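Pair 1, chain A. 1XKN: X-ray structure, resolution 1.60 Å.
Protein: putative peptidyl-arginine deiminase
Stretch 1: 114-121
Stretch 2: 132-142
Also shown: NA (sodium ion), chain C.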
# COMPACT_ATOMS: atom_id res chain seq x y z
N VAL A 114 13.50 8.76 -8.77
CA VAL A 114 14.21 8.83 -7.50
C VAL A 114 13.33 8.22 -6.43
O VAL A 114 12.14 7.97 -6.66
CB VAL A 114 14.55 10.29 -7.10
CG1 VAL A 114 15.35 10.96 -8.21
CG2 VAL A 114 13.28 11.06 -6.81
N ILE A 115 13.90 7.96 -5.26
CA ILE A 115 13.13 7.40 -4.16
C ILE A 115 12.97 8.50 -3.12
O ILE A 115 13.94 9.09 -2.67
CB ILE A 115 13.84 6.18 -3.55
CG1 ILE A 115 13.74 5.01 -4.53
CG2 ILE A 115 13.20 5.82 -2.19
CD1 ILE A 115 14.45 3.75 -4.09
N MSE A 116 11.71 8.78 -2.77
CA MSE A 116 11.39 9.80 -1.80
C MSE A 116 11.31 9.10 -0.45
O MSE A 116 10.34 8.40 -0.14
CB MSE A 116 10.05 10.46 -2.16
CG MSE A 116 9.66 11.66 -1.29
SE MSE A 116 11.04 13.02 -1.25
CE MSE A 116 10.98 13.50 -3.13
N ASN A 117 12.37 9.28 0.34
CA ASN A 117 12.50 8.66 1.64
C ASN A 117 11.84 9.42 2.79
O ASN A 117 12.33 10.47 3.21
CB ASN A 117 14.00 8.48 1.92
CG ASN A 117 14.26 7.83 3.24
OD1 ASN A 117 13.72 6.76 3.53
ND2 ASN A 117 15.10 8.45 4.06
N TRP A 118 10.73 8.89 3.29
CA TRP A 118 10.04 9.50 4.42
C TRP A 118 10.51 8.74 5.65
O TRP A 118 11.14 7.70 5.52
CB TRP A 118 8.52 9.34 4.31
CG TRP A 118 7.93 9.97 3.10
CD1 TRP A 118 7.82 9.41 1.86
CD2 TRP A 118 7.43 11.31 2.99
NE1 TRP A 118 7.29 10.32 0.98
CE2 TRP A 118 7.05 11.49 1.64
CE3 TRP A 118 7.28 12.37 3.89
CZ2 TRP A 118 6.52 12.70 1.17
CZ3 TRP A 118 6.75 13.57 3.43
CH2 TRP A 118 6.38 13.73 2.08
N GLU A 119 10.22 9.25 6.84
CA GLU A 119 10.62 8.54 8.04
C GLU A 119 9.57 7.52 8.42
O GLU A 119 8.40 7.66 8.08
CB GLU A 119 10.82 9.53 9.20
CG GLU A 119 12.04 10.41 9.03
CD GLU A 119 13.32 9.60 8.93
OE1 GLU A 119 13.70 8.96 9.94
OE2 GLU A 119 13.94 9.60 7.85
N TYR A 120 10.00 6.47 9.12
CA TYR A 120 9.11 5.41 9.56
C TYR A 120 9.34 5.23 11.06
O TYR A 120 10.48 5.26 11.52
CB TYR A 120 9.44 4.10 8.84
CG TYR A 120 8.57 2.92 9.22
CD1 TYR A 120 7.22 2.89 8.87
CD2 TYR A 120 9.10 1.83 9.92
CE1 TYR A 120 6.42 1.80 9.19
CE2 TYR A 120 8.30 0.73 10.25
CZ TYR A 120 6.96 0.72 9.88
OH TYR A 120 6.16 -0.36 10.19
N ASN A 121 8.26 5.07 11.82
CA ASN A 121 8.40 4.86 13.26
C ASN A 121 7.45 3.79 13.81
O ASN A 121 6.97 3.91 14.94
CB ASN A 121 8.24 6.18 14.03
CG ASN A 121 6.81 6.73 14.03
OD1 ASN A 121 6.54 7.75 14.68
ND2 ASN A 121 5.91 6.08 13.33
N ASP A 132 15.93 -0.85 10.58
CA ASP A 132 16.16 -1.45 9.28
C ASP A 132 15.01 -1.12 8.34
O ASP A 132 15.24 -0.83 7.16
CB ASP A 132 16.37 -2.97 9.39
CG ASP A 132 17.77 -3.33 9.85
OD1 ASP A 132 18.72 -2.66 9.39
OD2 ASP A 132 17.92 -4.27 10.65
N ASP A 133 13.78 -1.15 8.84
CA ASP A 133 12.63 -0.81 8.00
C ASP A 133 12.81 0.61 7.48
O ASP A 133 12.58 0.89 6.30
CB ASP A 133 11.31 -0.84 8.78
CG ASP A 133 10.91 -2.23 9.20
OD1 ASP A 133 11.29 -3.20 8.51
OD2 ASP A 133 10.20 -2.35 10.22
N ASN A 134 13.22 1.51 8.37
CA ASN A 134 13.42 2.91 8.03
C ASN A 134 14.52 3.06 6.98
O ASN A 134 14.51 4.01 6.20
CB ASN A 134 13.75 3.70 9.30
CG ASN A 134 13.48 5.19 9.17
OD1 ASN A 134 12.59 5.61 8.44
ND2 ASN A 134 14.24 5.99 9.90
N ALA A 135 15.45 2.11 6.93
CA ALA A 135 16.56 2.16 5.98
C ALA A 135 16.27 1.49 4.64
O ALA A 135 17.05 1.62 3.70
CB ALA A 135 17.81 1.54 6.61
N VAL A 136 15.15 0.77 4.54
CA VAL A 136 14.81 0.08 3.30
C VAL A 136 14.89 0.95 2.04
O VAL A 136 15.49 0.55 1.06
CB VAL A 136 13.42 -0.59 3.40
CG1 VAL A 136 13.01 -1.16 2.04
CG2 VAL A 136 13.46 -1.71 4.43
N PRO A 137 14.27 2.15 2.06
CA PRO A 137 14.34 2.99 0.87
C PRO A 137 15.76 3.28 0.40
O PRO A 137 16.04 3.30 -0.80
CB PRO A 137 13.60 4.26 1.30
CG PRO A 137 12.58 3.72 2.27
CD PRO A 137 13.41 2.75 3.09
N GLU A 138 16.67 3.51 1.35
CA GLU A 138 18.06 3.80 1.02
C GLU A 138 18.78 2.60 0.43
O GLU A 138 19.57 2.73 -0.50
CB GLU A 138 18.82 4.31 2.25
CG GLU A 138 20.17 4.90 1.89
CD GLU A 138 20.85 5.61 3.04
OE1 GLU A 138 21.78 6.40 2.77
OE2 GLU A 138 20.47 5.38 4.21
N ARG A 139 18.52 1.41 0.98
CA ARG A 139 19.17 0.21 0.47
C ARG A 139 18.60 -0.14 -0.91
O ARG A 139 19.31 -0.67 -1.76
CB ARG A 139 18.99 -0.95 1.45
CG ARG A 139 19.58 -0.69 2.85
CD ARG A 139 19.65 -2.00 3.63
NE ARG A 139 19.72 -1.85 5.09
CZ ARG A 139 20.78 -1.44 5.77
NH1 ARG A 139 21.91 -1.13 5.14
NH2 ARG A 139 20.74 -1.38 7.10
N VAL A 140 17.32 0.16 -1.13
CA VAL A 140 16.71 -0.12 -2.43
C VAL A 140 17.34 0.84 -3.44
O VAL A 140 17.75 0.42 -4.52
CB VAL A 140 15.17 0.10 -2.40
CG1 VAL A 140 14.60 0.01 -3.81
CG2 VAL A 140 14.52 -0.95 -1.50
N ALA A 141 17.43 2.12 -3.08
CA ALA A 141 18.03 3.12 -3.96
C ALA A 141 19.45 2.71 -4.32
O ALA A 141 19.89 2.88 -5.46
CB ALA A 141 18.02 4.49 -3.29
N LYS A 142 20.17 2.18 -3.34
CA LYS A 142 21.54 1.75 -3.56
C LYS A 142 21.56 0.59 -4.55
O LYS A 142 22.33 0.59 -5.51
CB LYS A 142 22.18 1.32 -2.23
CG LYS A 142 23.53 0.65 -2.38
CD LYS A 142 24.08 0.25 -1.03
CE LYS A 142 25.40 -0.49 -1.17
NZ LYS A 142 25.92 -0.93 0.15
NA NA C . 12.83 5.90 5.85
O HOH W 1 15.86 4.95 4.01
O HOH W 2 15.00 7.28 6.72
O HOH W 3 10.79 4.41 5.15

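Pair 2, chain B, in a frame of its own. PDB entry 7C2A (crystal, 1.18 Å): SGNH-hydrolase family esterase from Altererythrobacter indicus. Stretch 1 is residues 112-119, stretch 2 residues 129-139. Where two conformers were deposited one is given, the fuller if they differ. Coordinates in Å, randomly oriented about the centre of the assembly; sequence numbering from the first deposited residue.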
# COMPACT_ATOMS: atom_id res chain seq x y z
N LEU B 112 13.28 -1.30 -3.53
CA LEU B 112 12.71 0.04 -3.58
C LEU B 112 11.51 0.06 -2.64
O LEU B 112 10.56 -0.73 -2.80
CB LEU B 112 12.28 0.40 -5.00
CG LEU B 112 11.57 1.74 -5.16
CD1 LEU B 112 12.48 2.89 -4.75
CD2 LEU B 112 11.10 1.91 -6.60
N LEU B 113 11.53 0.94 -1.65
CA LEU B 113 10.47 1.06 -0.66
C LEU B 113 9.54 2.21 -1.04
O LEU B 113 10.00 3.33 -1.27
CB LEU B 113 11.09 1.33 0.70
CG LEU B 113 10.22 1.20 1.95
CD1 LEU B 113 9.67 -0.21 2.11
CD2 LEU B 113 11.01 1.60 3.18
N MET B 114 8.24 1.92 -1.08
CA MET B 114 7.22 2.96 -1.38
C MET B 114 6.74 3.55 -0.05
O MET B 114 6.08 2.84 0.72
CB MET B 114 6.04 2.36 -2.15
CG MET B 114 6.42 1.89 -3.55
SD MET B 114 7.28 3.18 -4.49
CE MET B 114 6.92 2.67 -6.17
N GLY B 115 7.10 4.81 0.22
CA GLY B 115 6.74 5.47 1.49
C GLY B 115 5.24 5.71 1.61
O GLY B 115 4.64 6.21 0.65
N MET B 116 4.67 5.36 2.76
CA MET B 116 3.23 5.59 3.02
C MET B 116 3.13 6.75 4.02
O MET B 116 4.06 6.93 4.82
CB MET B 116 2.55 4.35 3.59
CG MET B 116 2.69 3.11 2.70
SD MET B 116 2.15 3.35 0.98
CE MET B 116 0.41 3.70 1.22
N ARG B 117 2.03 7.50 3.97
CA ARG B 117 1.84 8.66 4.88
C ARG B 117 0.51 8.53 5.60
O ARG B 117 -0.48 8.11 4.97
CB ARG B 117 1.91 9.97 4.08
CG ARG B 117 3.29 10.26 3.52
CD ARG B 117 4.26 10.66 4.61
NE ARG B 117 5.60 10.89 4.10
CZ ARG B 117 5.97 11.95 3.39
NH1 ARG B 117 5.10 12.90 3.10
NH2 ARG B 117 7.22 12.05 2.97
N ALA B 118 0.49 8.89 6.87
CA ALA B 118 -0.75 8.77 7.66
C ALA B 118 -1.61 10.01 7.44
O ALA B 118 -1.06 11.13 7.38
CB ALA B 118 -0.40 8.60 9.12
N PRO B 119 -2.95 9.87 7.37
CA PRO B 119 -3.82 11.03 7.28
C PRO B 119 -3.96 11.60 8.70
O PRO B 119 -3.70 10.93 9.68
CB PRO B 119 -5.13 10.42 6.76
CG PRO B 119 -5.14 9.04 7.36
CD PRO B 119 -3.68 8.61 7.34
N GLU B 129 4.90 9.28 14.04
CA GLU B 129 5.55 7.97 14.30
C GLU B 129 5.42 7.06 13.07
O GLU B 129 6.41 6.48 12.65
CB GLU B 129 4.92 7.29 15.53
CG GLU B 129 5.73 6.10 16.00
CD GLU B 129 5.09 5.23 17.07
OE1 GLU B 129 4.06 5.63 17.63
OE2 GLU B 129 5.63 4.14 17.31
N PHE B 130 4.22 7.01 12.49
CA PHE B 130 4.02 6.13 11.32
C PHE B 130 4.85 6.62 10.12
O PHE B 130 5.55 5.81 9.50
CB PHE B 130 2.54 6.11 10.94
CG PHE B 130 2.27 5.31 9.70
CD1 PHE B 130 2.09 3.94 9.78
CD2 PHE B 130 2.24 5.92 8.45
CE1 PHE B 130 1.86 3.19 8.64
CE2 PHE B 130 2.01 5.17 7.31
CZ PHE B 130 1.82 3.81 7.41
N ASP B 131 4.80 7.92 9.84
CA ASP B 131 5.49 8.43 8.66
C ASP B 131 6.99 8.16 8.74
O ASP B 131 7.64 7.90 7.72
CB ASP B 131 5.26 9.93 8.51
CG ASP B 131 3.85 10.27 8.07
OD1 ASP B 131 3.02 9.37 7.88
OD2 ASP B 131 3.60 11.48 7.91
N GLY B 132 7.56 8.22 9.95
CA GLY B 132 9.00 8.07 10.09
C GLY B 132 9.52 6.66 9.92
O GLY B 132 10.74 6.47 9.82
N ILE B 133 8.65 5.65 9.87
CA ILE B 133 9.19 4.29 9.76
C ILE B 133 9.84 4.07 8.41
O ILE B 133 10.80 3.31 8.31
CB ILE B 133 8.16 3.19 10.11
CG1 ILE B 133 7.13 2.99 8.99
CG2 ILE B 133 7.51 3.46 11.45
CD1 ILE B 133 6.14 1.87 9.26
N TYR B 134 9.36 4.75 7.36
CA TYR B 134 9.87 4.47 6.02
C TYR B 134 11.29 4.99 5.81
O TYR B 134 12.15 4.23 5.33
CB TYR B 134 8.87 4.93 4.95
CG TYR B 134 7.58 4.14 5.06
CD1 TYR B 134 7.44 2.91 4.44
CD2 TYR B 134 6.52 4.60 5.83
CE1 TYR B 134 6.29 2.15 4.58
CE2 TYR B 134 5.36 3.86 5.97
CZ TYR B 134 5.26 2.63 5.35
OH TYR B 134 4.10 1.92 5.52
N PRO B 135 11.62 6.25 6.13
CA PRO B 135 13.03 6.66 6.03
C PRO B 135 13.93 5.85 6.93
O PRO B 135 15.08 5.57 6.56
CB PRO B 135 13.01 8.15 6.42
CG PRO B 135 11.61 8.58 6.25
CD PRO B 135 10.74 7.39 6.47
N TYR B 136 13.45 5.44 8.10
CA TYR B 136 14.26 4.60 8.97
C TYR B 136 14.59 3.28 8.29
O TYR B 136 15.75 2.83 8.30
CB TYR B 136 13.51 4.35 10.28
CG TYR B 136 14.19 3.34 11.16
CD1 TYR B 136 15.20 3.72 12.04
CD2 TYR B 136 13.83 2.00 11.11
CE1 TYR B 136 15.83 2.80 12.84
CE2 TYR B 136 14.46 1.07 11.92
CZ TYR B 136 15.46 1.48 12.77
OH TYR B 136 16.09 0.55 13.57
N LEU B 137 13.58 2.62 7.72
CA LEU B 137 13.80 1.33 7.08
C LEU B 137 14.70 1.44 5.86
O LEU B 137 15.55 0.57 5.63
CB LEU B 137 12.46 0.73 6.66
CG LEU B 137 11.55 0.26 7.79
CD1 LEU B 137 10.10 0.16 7.30
CD2 LEU B 137 12.04 -1.07 8.36
N ALA B 138 14.51 2.50 5.06
CA ALA B 138 15.33 2.65 3.86
C ALA B 138 16.80 2.80 4.22
O ALA B 138 17.67 2.21 3.57
CB ALA B 138 14.84 3.85 3.05
N GLU B 139 17.10 3.58 5.26
CA GLU B 139 18.49 3.72 5.69
C GLU B 139 19.02 2.40 6.22
O GLU B 139 20.11 1.96 5.85
CB GLU B 139 18.59 4.80 6.76
CG GLU B 139 19.99 5.36 6.96
CD GLU B 139 20.86 4.50 7.86
OE1 GLU B 139 20.31 3.69 8.63
OE2 GLU B 139 22.10 4.63 7.80
O HOH W 4 6.46 8.25 5.25
O HOH W 5 1.32 12.39 6.81

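Pair 1 holds a sodium ion between its two stretches; in pair 2 the corresponding carbonyls, O of Met116(B) and O of Asp131(B), are joined by water 4, whose oxygen lies 2.8 Å from each. In pair 1 the ion is bound from both stretches: OD1 of Asn117(A) lies 2.6 Å and O of Trp118(A) 2.5 Å from NA, while O and OD1 of Asn134(A) lie 2.5 Å and 2.6 Å from NA, and two waters complete the set of six ligands. The position of Asn117(A) is Gly115(B) in pair 2, which has no side chain to offer a ligand. A separate difference follows at this position and its neighbour across the contact. The CA of Gly115(B) sits over one face of the Tyr134(B) ring, 4.3 Å from its centroid, in a CH-pi contact. Tyr134(B) itself matches Pro137(A), whose CB lies 3.4 Å from OD1 of Asn117(A). A small residue facing a large one thus replaces an amide facing a compact ring.

The frame around these solutions is nearly constant. In each pair a strand runs almost antiparallel to a helix, at 168° in pair 1 and 175° in pair 2, and 14 central residues superpose with an RMSD of 0.7 Å. The buried areas, 441 and 455 Å², are also similar, so different side chains bury much the same area.

At one end the packing is conserved in kind. Ile115(A) and Leu113(B) match and both point toward the helix. CD1 of Ile115(A) reaches CG1 of Val140(A) at 3.8 Å and CB of Ala141(A) at 3.7 Å; CD2 of Leu113(B) lies 3.9 Å from CB of Leu137(B), with Ala138(B) a looser neighbour.

The other end keeps a polar link. Asn134(A) and Asp131(B) match with side-chain centres 0.3 Å apart, and each accepts a backbone hydrogen bond: N of Tyr120(A) donates to OD1 of Asn134(A) at 2.8 Å, and N of Ala118(B) to OD1 of Asp131(B), also at 2.8 Å. The amide has a donor as well, and ND2 of Asn134(A) gives a nearly straight hydrogen bond to OE1 of Glu119(A), 3.0 Å away. In pair 2 the matched residues are an acid and a base, yet they do not pair directly: NE of Arg117(B) stays 4.3 Å from OD2 of Asp131(B), with the oxygen well out of the guanidinium plane, so the charges are close without a salt bridge. NE of Arg117(B) instead donates to water 4, 3.0 Å from its oxygen.

The last exchange is one of bulk. CE2 of Tyr120(A) lies 3.6 Å from OD2 of Asp133(A), whereas CB of Ala118(B) lies 3.8 Å from CD2 of Phe130(B): the aromatic ring has moved from stretch 1 to stretch 2.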